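PDB 4DJT: GTP-binding nuclear protein GSP1 from Encephalitozoon cuniculi, which binds GDP with magnesium and, as a Ran-family small GTPase, probably takes part in protein import into the nucleus and RNA export from it. Local coordinates for residues Ser86-Thr95 / Ala118-Ile129; Thr25-Asp33 / Ala156-Phe166. All coordinates share one frame; numbering follows the deposited sequence.

Interaction 1: Ser86-Thr95 / Ala118-Ile129; sequences SGAILFFDVT and APIVVCANKIDI. Unlike the reference sequence in segment 86-95: Leu90 (reference Phe). With GDP (guanosine-5'-diphosphate), chain C.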
loop_
_atom_site.group_PDB
_atom_site.type_symbol
_atom_site.label_atom_id
_atom_site.label_comp_id
_atom_site.label_asym_id
_atom_site.label_seq_id
_atom_site.Cartn_x
_atom_site.Cartn_y
_atom_site.Cartn_z
ATOM N N SER A 86 -6.688 -7.587 5.148
ATOM C CA SER A 86 -6.506 -8.787 4.347
ATOM C C SER A 86 -5.139 -8.816 3.692
ATOM O O SER A 86 -4.738 -9.863 3.202
ATOM C CB SER A 86 -7.582 -8.887 3.261
ATOM O OG SER A 86 -8.827 -9.232 3.803
ATOM N N GLY A 87 -4.453 -7.663 3.622
ATOM C CA GLY A 87 -3.182 -7.562 2.931
ATOM C C GLY A 87 -2.520 -6.249 3.215
ATOM O O GLY A 87 -3.122 -5.388 3.870
ATOM N N ALA A 88 -1.284 -6.100 2.732
ATOM C CA ALA A 88 -0.512 -4.876 2.894
ATOM C C ALA A 88 0.261 -4.607 1.616
ATOM O O ALA A 88 0.650 -5.550 0.876
ATOM C CB ALA A 88 0.439 -4.969 4.091
ATOM N N ILE A 89 0.486 -3.323 1.339
ATOM C CA ILE A 89 1.387 -2.880 0.321
ATOM C C ILE A 89 2.482 -2.137 1.046
ATOM O O ILE A 89 2.214 -1.176 1.764
ATOM C CB ILE A 89 0.728 -1.954 -0.763
ATOM C CG1 ILE A 89 -0.461 -2.651 -1.404
ATOM C CG2 ILE A 89 1.747 -1.578 -1.842
ATOM C CD1 ILE A 89 -1.289 -1.776 -2.344
ATOM N N LEU A 90 3.699 -2.655 0.942
ATOM C CA LEU A 90 4.828 -2.162 1.728
ATOM C C LEU A 90 5.802 -1.483 0.802
ATOM O O LEU A 90 6.263 -2.084 -0.171
ATOM C CB LEU A 90 5.485 -3.344 2.488
ATOM C CG LEU A 90 6.804 -3.051 3.215
ATOM C CD1 LEU A 90 6.644 -1.986 4.291
ATOM C CD2 LEU A 90 7.363 -4.350 3.801
ATOM N N PHE A 91 6.055 -0.189 1.034
ATOM C CA PHE A 91 6.854 0.605 0.127
ATOM C C PHE A 91 8.218 0.878 0.726
ATOM O O PHE A 91 8.351 1.037 1.942
ATOM C CB PHE A 91 6.223 1.971 -0.083
ATOM C CG PHE A 91 4.868 1.927 -0.717
ATOM C CD1 PHE A 91 4.706 2.246 -2.034
ATOM C CD2 PHE A 91 3.754 1.616 0.037
ATOM C CE1 PHE A 91 3.436 2.197 -2.639
ATOM C CE2 PHE A 91 2.492 1.574 -0.540
ATOM C CZ PHE A 91 2.342 1.870 -1.879
ATOM N N PHE A 92 9.197 1.029 -0.151
ATOM C CA PHE A 92 10.404 1.749 0.203
ATOM C C PHE A 92 10.768 2.724 -0.906
ATOM O O PHE A 92 10.217 2.696 -1.987
ATOM C CB PHE A 92 11.553 0.778 0.537
ATOM C CG PHE A 92 12.086 0.026 -0.652
ATOM C CD1 PHE A 92 11.392 -1.062 -1.176
ATOM C CD2 PHE A 92 13.299 0.381 -1.231
ATOM C CE1 PHE A 92 11.856 -1.739 -2.275
ATOM C CE2 PHE A 92 13.787 -0.316 -2.330
ATOM C CZ PHE A 92 13.054 -1.365 -2.858
ATOM N N ASP A 93 11.711 3.597 -0.587
ATOM C CA ASP A 93 12.247 4.586 -1.488
ATOM C C ASP A 93 13.586 4.040 -1.983
ATOM O O ASP A 93 14.510 3.814 -1.174
ATOM C CB ASP A 93 12.446 5.862 -0.674
ATOM C CG ASP A 93 13.047 7.019 -1.468
ATOM O OD1 ASP A 93 13.637 6.809 -2.551
ATOM O OD2 ASP A 93 12.945 8.157 -0.950
ATOM N N VAL A 94 13.691 3.809 -3.289
ATOM C CA VAL A 94 14.879 3.188 -3.870
ATOM C C VAL A 94 16.116 4.067 -3.735
ATOM O O VAL A 94 17.241 3.607 -3.994
ATOM C CB VAL A 94 14.708 2.866 -5.374
ATOM C CG1 VAL A 94 13.640 1.831 -5.582
ATOM C CG2 VAL A 94 14.436 4.124 -6.187
ATOM N N THR A 95 15.918 5.326 -3.347
ATOM C CA THR A 95 17.043 6.235 -3.110
ATOM C C THR A 95 17.393 6.421 -1.610
ATOM O O THR A 95 18.212 7.286 -1.284
ATOM C CB THR A 95 16.779 7.608 -3.758
ATOM O OG1 THR A 95 15.755 8.293 -3.034
ATOM C CG2 THR A 95 16.335 7.446 -5.218
ATOM N N ALA A 118 -1.486 -13.473 5.368
ATOM C CA ALA A 118 -1.950 -12.316 4.578
ATOM C C ALA A 118 -0.886 -11.800 3.627
ATOM O O ALA A 118 0.257 -11.528 4.035
ATOM C CB ALA A 118 -2.427 -11.205 5.505
ATOM N N PRO A 119 -1.248 -11.624 2.357
ATOM C CA PRO A 119 -0.246 -11.244 1.386
ATOM C C PRO A 119 0.326 -9.859 1.647
ATOM O O PRO A 119 -0.430 -8.906 1.987
ATOM C CB PRO A 119 -1.011 -11.234 0.068
ATOM C CG PRO A 119 -2.441 -11.114 0.445
ATOM C CD PRO A 119 -2.550 -11.903 1.715
ATOM N N ILE A 120 1.637 -9.749 1.468
ATOM C CA ILE A 120 2.330 -8.486 1.505
ATOM C C ILE A 120 2.987 -8.260 0.138
ATOM O O ILE A 120 3.713 -9.112 -0.333
ATOM C CB ILE A 120 3.415 -8.471 2.599
ATOM C CG1 ILE A 120 2.837 -8.808 3.980
ATOM C CG2 ILE A 120 4.106 -7.130 2.645
ATOM C CD1 ILE A 120 3.872 -8.757 5.093
ATOM N N VAL A 121 2.688 -7.132 -0.512
ATOM C CA VAL A 121 3.266 -6.806 -1.805
ATOM C C VAL A 121 4.282 -5.744 -1.528
ATOM O O VAL A 121 3.999 -4.802 -0.779
ATOM C CB VAL A 121 2.198 -6.278 -2.775
ATOM C CG1 VAL A 121 2.823 -5.667 -4.002
ATOM C CG2 VAL A 121 1.222 -7.411 -3.156
ATOM N N VAL A 122 5.479 -5.912 -2.089
ATOM C CA VAL A 122 6.559 -4.956 -1.864
ATOM C C VAL A 122 6.708 -4.093 -3.094
ATOM O O VAL A 122 6.802 -4.606 -4.196
ATOM C CB VAL A 122 7.902 -5.647 -1.519
ATOM C CG1 VAL A 122 9.037 -4.616 -1.446
ATOM C CG2 VAL A 122 7.776 -6.383 -0.192
ATOM N N CYS A 123 6.714 -2.767 -2.884
ATOM C CA CYS A 123 6.901 -1.792 -3.956
ATOM C C CYS A 123 8.144 -0.941 -3.762
ATOM O O CYS A 123 8.281 -0.242 -2.775
ATOM C CB CYS A 123 5.702 -0.828 -4.063
ATOM S SG CYS A 123 4.171 -1.675 -4.513
ATOM N N ALA A 124 9.032 -1.037 -4.738
ATOM C CA ALA A 124 10.145 -0.147 -4.902
ATOM C C ALA A 124 9.645 1.139 -5.539
ATOM O O ALA A 124 9.399 1.182 -6.751
ATOM C CB ALA A 124 11.191 -0.816 -5.812
ATOM N N ASN A 125 9.541 2.203 -4.743
ATOM C CA ASN A 125 8.996 3.458 -5.243
ATOM C C ASN A 125 10.080 4.497 -5.596
ATOM O O ASN A 125 11.216 4.421 -5.108
ATOM C CB ASN A 125 7.996 4.037 -4.233
ATOM C CG ASN A 125 7.236 5.235 -4.779
ATOM O OD1 ASN A 125 6.803 5.216 -5.936
ATOM N ND2 ASN A 125 6.990 6.263 -3.909
ATOM N N LYS A 126 9.694 5.444 -6.447
ATOM C CA LYS A 126 10.552 6.574 -6.857
ATOM C C LYS A 126 11.591 6.102 -7.852
ATOM O O LYS A 126 12.675 6.712 -7.965
ATOM C CB LYS A 126 11.230 7.231 -5.660
ATOM C CG LYS A 126 10.275 7.704 -4.593
ATOM C CD LYS A 126 10.906 8.716 -3.681
ATOM C CE LYS A 126 10.052 9.038 -2.474
ATOM N NZ LYS A 126 10.757 9.888 -1.463
ATOM N N ILE A 127 11.265 5.042 -8.611
ATOM C CA ILE A 127 12.195 4.566 -9.663
ATOM C C ILE A 127 12.436 5.633 -10.709
ATOM O O ILE A 127 13.300 5.462 -11.565
ATOM C CB ILE A 127 11.704 3.297 -10.402
ATOM C CG1 ILE A 127 10.369 3.574 -11.140
ATOM C CG2 ILE A 127 11.610 2.136 -9.422
ATOM C CD1 ILE A 127 9.868 2.404 -11.952
ATOM N N ASP A 128 11.656 6.713 -10.662
ATOM C CA ASP A 128 11.889 7.863 -11.559
ATOM C C ASP A 128 13.124 8.714 -11.234
ATOM O O ASP A 128 13.578 9.457 -12.085
ATOM C CB ASP A 128 10.665 8.749 -11.613
ATOM C CG ASP A 128 10.272 9.297 -10.243
ATOM O OD1 ASP A 128 9.574 8.571 -9.486
ATOM O OD2 ASP A 128 10.620 10.479 -9.937
ATOM N N ILE A 129 13.679 8.596 -10.029
ATOM C CA ILE A 129 14.782 9.477 -9.618
ATOM C C ILE A 129 16.116 8.982 -10.161
ATOM O O ILE A 129 16.238 7.823 -10.560
ATOM C CB ILE A 129 14.885 9.610 -8.085
ATOM C CG1 ILE A 129 13.588 10.177 -7.517
ATOM C CG2 ILE A 129 16.039 10.542 -7.712
ATOM C CD1 ILE A 129 13.643 10.488 -6.032
HETATM P PB GDP C . 4.740 9.015 2.753
HETATM O O1B GDP C . 3.206 9.117 2.713
HETATM O O2B GDP C . 5.285 7.607 2.576
HETATM O O3B GDP C . 5.335 9.813 3.911
HETATM O O3A GDP C . 5.339 9.823 1.488
HETATM P PA GDP C . 4.674 10.993 0.635
HETATM O O1A GDP C . 3.647 10.476 -0.353
HETATM O O2A GDP C . 4.282 12.083 1.583
HETATM O "O5'" GDP C . 5.857 11.516 -0.278
HETATM C "C5'" GDP C . 7.087 11.917 0.356
HETATM C "C4'" GDP C . 7.860 12.765 -0.637
HETATM O "O4'" GDP C . 8.297 11.944 -1.700
HETATM C "C3'" GDP C . 7.012 13.833 -1.274
HETATM O "O3'" GDP C . 7.831 14.959 -1.513
HETATM C "C2'" GDP C . 6.592 13.283 -2.602
HETATM O "O2'" GDP C . 6.386 14.271 -3.630
HETATM C "C1'" GDP C . 7.774 12.394 -2.917
HETATM N N9 GDP C . 7.369 11.242 -3.710
HETATM C C8 GDP C . 6.440 10.300 -3.432
HETATM N N7 GDP C . 6.369 9.411 -4.455
HETATM C C5 GDP C . 7.298 9.744 -5.348
HETATM C C6 GDP C . 7.769 9.226 -6.645
HETATM O O6 GDP C . 7.276 8.185 -7.172
HETATM N N1 GDP C . 8.764 9.902 -7.257
HETATM C C2 GDP C . 9.319 11.025 -6.719
HETATM N N2 GDP C . 10.299 11.658 -7.366
HETATM N N3 GDP C . 8.929 11.550 -5.542
HETATM C C4 GDP C . 7.943 10.952 -4.849
#
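Lys126 and Asp93 join by a salt bridge where two parallel strands, 87-93 and 120-125, run out into the guanine pocket. Followed outward, Lys126 CB faces N1 of the base, CG lies 3.6 Å from C6 of GDP, CD lies against the Asp93 carboxylate, and CE passes between Asp93 OD2 and the ribose. Extended beyond CG, the chain carries NZ to 2.8 Å from Asp93 OD2, which it meets from well above the carboxylate plane. NZ also bonds weakly to O4' of GDP and is held by the carbonyl of Gly21. Asp93 OD1 is occupied separately: Thr95 N and Thr95 OG1 reach it from the same face, the first closing an Asx turn that steadies the carboxylate. Beyond the strand, Asp128 takes the base edge with both oxygens, OD1 2.7 Å from N1 of GDP and OD2 2.8 Å from N2, the guanine reading of the NKxD motif. Behind these groups the backbones zip together, Leu90 N to Val121 O at 2.8 Å and 176° being nearly straight. On one sheet face Cys123 SG touches Ile89 CG2 at 3.6 Å and lies obliquely to the Phe91 ring, 4.8 Å from its centroid, a sulfur-aromatic contact; on the other, Phe92, CG between its backbone N and carbonyl carbon (chi1 70°), lays CZ 3.5 Å from Ala124 CB. Strands 11-17 and 150-154 flank the pair in the sheet, helix 103-114 covers the Ala88 and Leu90 face, and helix 164-174 packs against Cys123.

Interaction 2: Thr25-Asp33 / Ala156-Phe166; sequences TTYINRVLD and AKTAHNFGLPF. With MG (magnesium ion), chain D; GDP (guanosine-5'-diphosphate), chain C.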
loop_
_atom_site.group_PDB
_atom_site.type_symbol
_atom_site.label_atom_id
_atom_site.label_comp_id
_atom_site.label_asym_id
_atom_site.label_seq_id
_atom_site.Cartn_x
_atom_site.Cartn_y
_atom_site.Cartn_z
ATOM N N THR A 25 1.417 8.090 0.586
ATOM C CA THR A 25 0.329 9.021 0.337
ATOM C C THR A 25 0.279 9.455 -1.115
ATOM O O THR A 25 -0.811 9.493 -1.725
ATOM C CB THR A 25 0.448 10.226 1.307
ATOM O OG1 THR A 25 0.387 9.727 2.654
ATOM C CG2 THR A 25 -0.674 11.208 1.080
ATOM N N THR A 26 1.442 9.694 -1.714
ATOM C CA THR A 26 1.497 10.036 -3.152
ATOM C C THR A 26 0.853 8.946 -4.020
ATOM O O THR A 26 0.119 9.247 -4.996
ATOM C CB THR A 26 2.938 10.369 -3.618
ATOM O OG1 THR A 26 3.469 11.424 -2.782
ATOM C CG2 THR A 26 2.937 10.843 -5.092
ATOM N N TYR A 27 1.094 7.694 -3.638
ATOM C CA TYR A 27 0.539 6.549 -4.328
ATOM C C TYR A 27 -0.977 6.537 -4.280
ATOM O O TYR A 27 -1.621 6.513 -5.327
ATOM C CB TYR A 27 1.055 5.276 -3.718
ATOM C CG TYR A 27 0.540 3.989 -4.366
ATOM C CD1 TYR A 27 0.979 3.597 -5.635
ATOM C CD2 TYR A 27 -0.299 3.142 -3.685
ATOM C CE1 TYR A 27 0.551 2.416 -6.206
ATOM C CE2 TYR A 27 -0.735 1.953 -4.251
ATOM C CZ TYR A 27 -0.313 1.601 -5.520
ATOM O OH TYR A 27 -0.752 0.391 -6.069
ATOM N N ILE A 28 -1.554 6.593 -3.068
ATOM C CA ILE A 28 -2.978 6.293 -2.895
ATOM C C ILE A 28 -3.902 7.514 -2.923
ATOM O O ILE A 28 -5.077 7.366 -3.185
ATOM C CB ILE A 28 -3.223 5.538 -1.591
ATOM C CG1 ILE A 28 -4.576 4.785 -1.617
ATOM C CG2 ILE A 28 -3.046 6.492 -0.411
ATOM C CD1 ILE A 28 -4.667 3.658 -2.644
ATOM N N ASN A 29 -3.374 8.709 -2.615
ATOM C CA ASN A 29 -4.221 9.861 -2.334
ATOM C C ASN A 29 -4.689 10.494 -3.682
ATOM O O ASN A 29 -4.310 11.632 -4.036
ATOM C CB ASN A 29 -3.471 10.848 -1.472
ATOM C CG ASN A 29 -4.311 12.039 -1.051
ATOM O OD1 ASN A 29 -5.547 11.993 -1.052
ATOM N ND2 ASN A 29 -3.647 13.109 -0.707
ATOM N N ARG A 30 -5.430 9.668 -4.421
ATOM C CA ARG A 30 -5.988 10.007 -5.715
ATOM C C ARG A 30 -7.493 9.894 -5.620
ATOM O O ARG A 30 -8.032 9.348 -4.669
ATOM C CB ARG A 30 -5.404 9.079 -6.802
ATOM C CG ARG A 30 -3.890 9.186 -6.906
ATOM C CD ARG A 30 -3.285 8.103 -7.817
ATOM N NE ARG A 30 -2.269 8.723 -8.630
ATOM C CZ ARG A 30 -0.973 8.756 -8.357
ATOM N NH1 ARG A 30 -0.150 9.405 -9.179
ATOM N NH2 ARG A 30 -0.478 8.087 -7.330
ATOM N N VAL A 31 -8.189 10.425 -6.602
ATOM C CA VAL A 31 -9.632 10.474 -6.506
ATOM C C VAL A 31 -10.239 9.084 -6.345
ATOM O O VAL A 31 -11.056 8.877 -5.446
ATOM C CB VAL A 31 -10.250 11.225 -7.707
ATOM C CG1 VAL A 31 -11.752 11.017 -7.751
ATOM C CG2 VAL A 31 -9.866 12.705 -7.648
ATOM N N LEU A 32 -9.805 8.125 -7.173
ATOM C CA LEU A 32 -10.298 6.719 -7.065
ATOM C C LEU A 32 -11.828 6.712 -7.071
ATOM O O LEU A 32 -12.405 7.313 -7.967
ATOM C CB LEU A 32 -9.682 6.038 -5.828
ATOM C CG LEU A 32 -8.149 6.145 -5.795
ATOM C CD1 LEU A 32 -7.566 5.600 -4.477
ATOM C CD2 LEU A 32 -7.514 5.411 -6.998
ATOM N N ASP A 33 -12.495 6.018 -6.131
ATOM C CA ASP A 33 -13.966 5.971 -6.122
ATOM C C ASP A 33 -14.573 7.326 -5.841
ATOM O O ASP A 33 -15.758 7.522 -6.120
ATOM C CB ASP A 33 -14.516 4.987 -5.089
ATOM C CG ASP A 33 -14.254 3.569 -5.447
ATOM O OD1 ASP A 33 -13.697 3.338 -6.551
ATOM O OD2 ASP A 33 -14.591 2.696 -4.623
ATOM N N ALA A 156 4.994 6.362 -7.707
ATOM C CA ALA A 156 3.756 6.898 -7.176
ATOM C C ALA A 156 3.454 8.256 -7.782
ATOM O O ALA A 156 2.305 8.631 -7.889
ATOM C CB ALA A 156 3.840 6.998 -5.666
ATOM N N LYS A 157 4.488 9.010 -8.152
ATOM C CA LYS A 157 4.285 10.341 -8.778
ATOM C C LYS A 157 3.458 10.244 -10.071
ATOM O O LYS A 157 2.426 10.919 -10.220
ATOM C CB LYS A 157 5.618 11.022 -9.071
ATOM C CG LYS A 157 5.491 12.312 -9.898
ATOM C CD LYS A 157 6.834 13.013 -10.086
ATOM C CE LYS A 157 7.715 12.323 -11.131
ATOM N NZ LYS A 157 7.623 12.957 -12.483
ATOM N N THR A 158 3.890 9.378 -10.987
ATOM C CA THR A 158 3.298 9.307 -12.320
ATOM C C THR A 158 2.231 8.217 -12.448
ATOM O O THR A 158 1.676 8.020 -13.521
ATOM C CB THR A 158 4.375 9.038 -13.367
ATOM O OG1 THR A 158 4.883 7.718 -13.196
ATOM C CG2 THR A 158 5.528 10.064 -13.233
ATOM N N ALA A 159 1.973 7.503 -11.363
ATOM C CA ALA A 159 1.044 6.387 -11.372
ATOM C C ALA A 159 1.517 5.187 -12.232
ATOM O O ALA A 159 0.731 4.285 -12.520
ATOM C CB ALA A 159 -0.339 6.868 -11.817
ATOM N N HIS A 160 2.807 5.155 -12.596
ATOM C CA HIS A 160 3.375 4.024 -13.343
ATOM C C HIS A 160 3.160 2.777 -12.532
ATOM O O HIS A 160 3.595 2.702 -11.399
ATOM C CB HIS A 160 4.878 4.228 -13.604
ATOM C CG HIS A 160 5.577 3.045 -14.293
ATOM N ND1 HIS A 160 5.348 2.710 -15.588
ATOM C CD2 HIS A 160 6.561 2.153 -13.826
ATOM C CE1 HIS A 160 6.129 1.657 -15.934
ATOM N NE2 HIS A 160 6.884 1.323 -14.864
ATOM N N ASN A 161 2.466 1.810 -13.126
ATOM C CA ASN A 161 2.183 0.512 -12.521
ATOM C C ASN A 161 1.224 0.538 -11.318
ATOM O O ASN A 161 1.233 -0.399 -10.520
ATOM C CB ASN A 161 3.492 -0.230 -12.123
ATOM C CG ASN A 161 4.188 -0.864 -13.307
ATOM O OD1 ASN A 161 3.685 -0.827 -14.420
ATOM N ND2 ASN A 161 5.390 -1.424 -13.068
ATOM N N PHE A 162 0.371 1.570 -11.228
ATOM C CA PHE A 162 -0.491 1.764 -10.078
ATOM C C PHE A 162 -1.302 0.521 -9.781
ATOM O O PHE A 162 -1.471 0.140 -8.627
ATOM C CB PHE A 162 -1.491 2.908 -10.287
ATOM C CG PHE A 162 -2.474 3.052 -9.151
ATOM C CD1 PHE A 162 -2.149 3.786 -8.024
ATOM C CD2 PHE A 162 -3.702 2.392 -9.169
ATOM C CE1 PHE A 162 -3.010 3.887 -6.959
ATOM C CE2 PHE A 162 -4.581 2.479 -8.110
ATOM C CZ PHE A 162 -4.248 3.262 -6.992
ATOM N N GLY A 163 -1.866 -0.067 -10.842
ATOM C CA GLY A 163 -2.743 -1.196 -10.683
ATOM C C GLY A 163 -2.127 -2.506 -10.292
ATOM O O GLY A 163 -2.873 -3.414 -9.830
ATOM N N LEU A 164 -0.806 -2.670 -10.481
ATOM C CA LEU A 164 -0.224 -4.010 -10.364
ATOM C C LEU A 164 -0.368 -4.623 -8.950
ATOM O O LEU A 164 -0.708 -5.797 -8.843
ATOM C CB LEU A 164 1.253 -4.051 -10.849
ATOM C CG LEU A 164 1.457 -3.673 -12.324
ATOM C CD1 LEU A 164 2.941 -3.824 -12.675
ATOM C CD2 LEU A 164 0.606 -4.553 -13.246
ATOM N N PRO A 165 -0.097 -3.832 -7.864
ATOM C CA PRO A 165 -0.262 -4.443 -6.548
ATOM C C PRO A 165 -1.691 -4.912 -6.315
ATOM O O PRO A 165 -1.904 -5.969 -5.741
ATOM C CB PRO A 165 0.125 -3.319 -5.584
ATOM C CG PRO A 165 1.107 -2.498 -6.413
ATOM C CD PRO A 165 0.433 -2.472 -7.754
ATOM N N PHE A 166 -2.659 -4.110 -6.759
ATOM C CA PHE A 166 -4.078 -4.459 -6.564
ATOM C C PHE A 166 -4.466 -5.651 -7.417
ATOM O O PHE A 166 -5.226 -6.537 -6.986
ATOM C CB PHE A 166 -4.977 -3.252 -6.852
ATOM C CG PHE A 166 -4.798 -2.140 -5.885
ATOM C CD1 PHE A 166 -5.218 -2.276 -4.583
ATOM C CD2 PHE A 166 -4.124 -0.978 -6.243
ATOM C CE1 PHE A 166 -4.985 -1.287 -3.655
ATOM C CE2 PHE A 166 -3.909 0.004 -5.330
ATOM C CZ PHE A 166 -4.342 -0.123 -4.033
HETATM MG MG MG D . 1.823 9.835 4.158
HETATM P PB GDP C . 4.740 9.015 2.753
HETATM O O1B GDP C . 3.206 9.117 2.713
HETATM O O2B GDP C . 5.285 7.607 2.576
HETATM O O3B GDP C . 5.335 9.813 3.911
HETATM O O3A GDP C . 5.339 9.823 1.488
HETATM P PA GDP C . 4.674 10.993 0.635
HETATM O O1A GDP C . 3.647 10.476 -0.353
HETATM O O2A GDP C . 4.282 12.083 1.583
HETATM O "O5'" GDP C . 5.857 11.516 -0.278
HETATM C "C5'" GDP C . 7.087 11.917 0.356
HETATM C "C4'" GDP C . 7.860 12.765 -0.637
HETATM O "O4'" GDP C . 8.297 11.944 -1.700
HETATM C "C3'" GDP C . 7.012 13.833 -1.274
HETATM O "O3'" GDP C . 7.831 14.959 -1.513
HETATM C "C2'" GDP C . 6.592 13.283 -2.602
HETATM O "O2'" GDP C . 6.386 14.271 -3.630
HETATM C "C1'" GDP C . 7.774 12.394 -2.917
HETATM N N9 GDP C . 7.369 11.242 -3.710
HETATM C C8 GDP C . 6.440 10.300 -3.432
HETATM N N7 GDP C . 6.369 9.411 -4.455
HETATM C C5 GDP C . 7.298 9.744 -5.348
HETATM C C6 GDP C . 7.769 9.226 -6.645
HETATM O O6 GDP C . 7.276 8.185 -7.172
HETATM N N1 GDP C . 8.764 9.902 -7.257
HETATM C C2 GDP C . 9.319 11.025 -6.719
HETATM N N2 GDP C . 10.299 11.658 -7.366
HETATM N N3 GDP C . 8.929 11.550 -5.542
HETATM C C4 GDP C . 7.943 10.952 -4.849
HETATM O O HOH W 1 1.189 7.918 4.736
HETATM O O HOH W 2 0.393 10.622 5.364
HETATM O O HOH W 3 3.272 9.731 5.754
HETATM O O HOH W 4 2.464 11.741 3.537
#
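Tyr27 and Phe162 form the densest part of this contact, an offset stack with centroids 4.7 Å apart and planes 29° from parallel. With CG anti to its backbone N (chi1 -180°), Tyr27 reaches across to Phe162, whose CE1 lies over the centre of the tyrosine ring. The Tyr27 hydroxyl donates in the carbonyl plane to Phe162 O at 2.7 Å, fixing the ring's far end, while Pro165 and Phe166 close round the Tyr27 hydroxyl. Ile28 CD1 meets the Phe162 ring at its edge, and Leu32 CD2 adds an oblique contact.

Arg30 makes a polar clasp beside this apolar cluster. NH1 and NH2 both grip Ala156 O end-on, each at 2.9 Å and nearly in the guanidinium plane; NH2 also donates to Tyr27 O, and the Ala159 methyl lies over one face. These in-plane bonds, with NE bound to Leu187 O, fix the rotation of the guanidinium and tie the segment just after helix 24-28, and Tyr27 O within the helix, to the loop after strand 150-154.

Toward solvent the contact thins: exposed Lys157 adds little area, though its backbone N donates to O6 of GDP at 3.1 Å. At the phosphate end Thr26 OG1 holds O1A of GDP, while Thr25 OG1 binds magnesium at 2.1 Å, alongside O1B of GDP and four waters, in the P-loop manner. Helix 24-28 is thus seated between the nucleotide and helix 164-174, with Ile28 against strands 46-54 and 60-68, Phe166 against strand 60-68, and Tyr27 against Ile154 of strand 150-154.

Both contacts serve the same GDP, their centres about 12 Å apart. Interaction 1 supplies Asp128, which bonds the base, Lys126, which packs on it, and Asn125 close beside it; interaction 2 brings Thr25, which binds magnesium and O1B, and Thr26, which binds O1A, together with the Ala156-Lys157 backbone near O6. Asn125 connects them: its OD1 lies 2.8 Å from Ala156 N, a probable hydrogen bond, while its ND2 donates to Val22 O of the phosphate-binding loop. Deeper in the protein the two share one apolar core, where Phe91 and Tyr27 meet edge-to-face, CZ to CD2 at 3.4 Å, and Cys123 SG packs 3.7 Å from Pro165 CG.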